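Local coordinates for hypothetical protein (PDB 1QYI), which is of unknown function but carries a HAD-hydrolase-like domain, so it may act as a hydrolase of the haloacid dehalogenase superfamily, at residues I90-K94 and F154-L159. Residue numbers count along the deposited sequence, not the author numbering.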
loop_
_atom_site.group_PDB
_atom_site.type_symbol
_atom_site.label_atom_id
_atom_site.label_comp_id
_atom_site.label_asym_id
_atom_site.label_seq_id
_atom_site.Cartn_x
_atom_site.Cartn_y
_atom_site.Cartn_z
ATOM N N ILE A 90 14.989 14.156 13.237
ATOM C CA ILE A 90 16.240 14.029 13.981
ATOM C C ILE A 90 17.227 15.108 13.496
ATOM O O ILE A 90 17.991 15.663 14.282
ATOM C CB ILE A 90 16.852 12.591 13.784
ATOM C CG1 ILE A 90 15.997 11.564 14.511
ATOM C CG2 ILE A 90 18.271 12.521 14.331
ATOM C CD1 ILE A 90 16.176 10.150 14.007
ATOM N N ASP A 91 17.180 15.409 12.200
ATOM C CA ASP A 91 18.057 16.399 11.586
ATOM C C ASP A 91 17.781 17.822 12.090
ATOM O O ASP A 91 18.704 18.619 12.293
ATOM C CB ASP A 91 17.912 16.329 10.059
ATOM C CG ASP A 91 19.035 17.041 9.332
ATOM O OD1 ASP A 91 20.190 16.998 9.821
ATOM O OD2 ASP A 91 18.779 17.608 8.250
ATOM N N ILE A 92 16.504 18.132 12.284
ATOM C CA ILE A 92 16.078 19.436 12.770
ATOM C C ILE A 92 16.336 19.521 14.281
ATOM O O ILE A 92 16.658 20.589 14.806
ATOM C CB ILE A 92 14.559 19.667 12.479
ATOM C CG1 ILE A 92 14.307 19.585 10.978
ATOM C CG2 ILE A 92 14.111 21.031 12.990
ATOM C CD1 ILE A 92 12.853 19.688 10.595
ATOM N N LEU A 93 16.200 18.395 14.978
ATOM C CA LEU A 93 16.416 18.364 16.421
ATOM C C LEU A 93 17.875 18.515 16.832
ATOM O O LEU A 93 18.163 18.849 17.982
ATOM C CB LEU A 93 15.872 17.071 17.019
ATOM C CG LEU A 93 14.361 16.929 16.966
ATOM C CD1 LEU A 93 13.996 15.522 17.376
ATOM C CD2 LEU A 93 13.701 17.952 17.873
ATOM N N LYS A 94 18.791 18.269 15.905
ATOM C CA LYS A 94 20.209 18.387 16.206
ATOM C C LYS A 94 20.662 19.840 16.056
ATOM O O LYS A 94 21.847 20.148 16.169
ATOM C CB LYS A 94 21.010 17.474 15.274
ATOM C CG LYS A 94 22.469 17.302 15.652
ATOM C CD LYS A 94 23.152 16.269 14.766
ATOM C CE LYS A 94 23.180 16.711 13.311
ATOM N NZ LYS A 94 23.743 15.658 12.415
ATOM N N PHE A 154 20.536 5.781 15.572
ATOM C CA PHE A 154 20.877 7.041 14.927
ATOM C C PHE A 154 20.386 8.216 15.759
ATOM O O PHE A 154 21.099 9.203 15.940
ATOM C CB PHE A 154 20.233 7.094 13.546
ATOM C CG PHE A 154 20.633 8.281 12.730
ATOM C CD1 PHE A 154 21.910 8.367 12.188
ATOM C CD2 PHE A 154 19.729 9.308 12.488
ATOM C CE1 PHE A 154 22.280 9.458 11.411
ATOM C CE2 PHE A 154 20.089 10.404 11.713
ATOM C CZ PHE A 154 21.367 10.479 11.174
ATOM N N ALA A 155 19.158 8.111 16.256
ATOM C CA ALA A 155 18.575 9.168 17.065
ATOM C C ALA A 155 19.326 9.358 18.383
ATOM O O ALA A 155 19.551 10.492 18.804
ATOM C CB ALA A 155 17.108 8.865 17.327
ATOM N N THR A 156 19.724 8.259 19.028
ATOM C CA THR A 156 20.450 8.352 20.302
ATOM C C THR A 156 21.839 8.966 20.134
ATOM O O THR A 156 22.234 9.835 20.914
ATOM C CB THR A 156 20.626 6.970 20.992
ATOM O OG1 THR A 156 21.556 6.180 20.247
ATOM C CG2 THR A 156 19.297 6.240 21.096
ATOM N N THR A 157 22.575 8.518 19.116
ATOM C CA THR A 157 23.920 9.037 18.865
ATOM C C THR A 157 23.893 10.487 18.356
ATOM O O THR A 157 24.725 11.308 18.751
ATOM C CB THR A 157 24.705 8.154 17.849
ATOM O OG1 THR A 157 24.009 8.117 16.599
ATOM C CG2 THR A 157 24.862 6.727 18.378
ATOM N N GLU A 158 22.934 10.804 17.491
ATOM C CA GLU A 158 22.810 12.154 16.952
ATOM C C GLU A 158 22.276 13.151 17.977
ATOM O O GLU A 158 22.810 14.246 18.133
ATOM C CB GLU A 158 21.902 12.144 15.724
ATOM C CG GLU A 158 22.521 11.464 14.527
ATOM C CD GLU A 158 23.813 12.126 14.110
ATOM O OE1 GLU A 158 23.791 13.353 13.885
ATOM O OE2 GLU A 158 24.844 11.425 14.010
ATOM N N LEU A 159 21.218 12.768 18.678
ATOM C CA LEU A 159 20.625 13.640 19.675
ATOM C C LEU A 159 21.283 13.525 21.047
ATOM O O LEU A 159 20.864 14.181 22.001
ATOM C CB LEU A 159 19.129 13.349 19.772
ATOM C CG LEU A 159 18.252 14.092 18.757
ATOM C CD1 LEU A 159 18.914 14.150 17.386
ATOM C CD2 LEU A 159 16.907 13.393 18.684
#
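A salt bridge joins the ends of two helices here. Lys94 NZ donates a hydrogen bond to Glu158 OE1 at 2.7 Å. The CA-to-CB bond of Lys94 points sideways, but its long chain brings the ammonium group across to the carboxylate. This ion pair lies at the more exposed margin of the contact.

Beside it the contact is apolar, and Ile90 is its centre. Ile90 CG2 lies 3.5 Å from Leu159 CD1 and 3.8 Å from Phe154 CE2. The same methyl meets the aliphatic part of the acidic residue, with Ile90 CG2 3.9 Å from Glu158 CB. The other branch reaches Ala155, with Ile90 CD1 3.7 Å from Ala155 CB. Leu159 also touches Leu93, with Leu93 CD1 3.8 Å from Leu159 CD2. Its side chain thus fits between Ile90 and Leu93, one helical turn apart. The backbones come close at two points: Ile90 CA is 6.2 Å from Ala155 CA, and Lys94 CA is 5.9 Å from Leu159 CA.

Neighbouring parts of the chain extend this core. Leu93 packs on Phe104 and Leu159 on Met105, both from helix 98-106. The ring of Phe154 stacks edge-to-face with Phe136.

The two segments come from the C-terminal ends of helices 77-93 and 144-158. Both pairs of nearest CA atoms follow the same chain direction, so the segments run side by side. The contact belongs to the all-helical region between strands 3-6 and 233-237 of the parallel sheet. Such a helical insertion is consistent with a cap domain of a HAD-like, Rossmann-type fold.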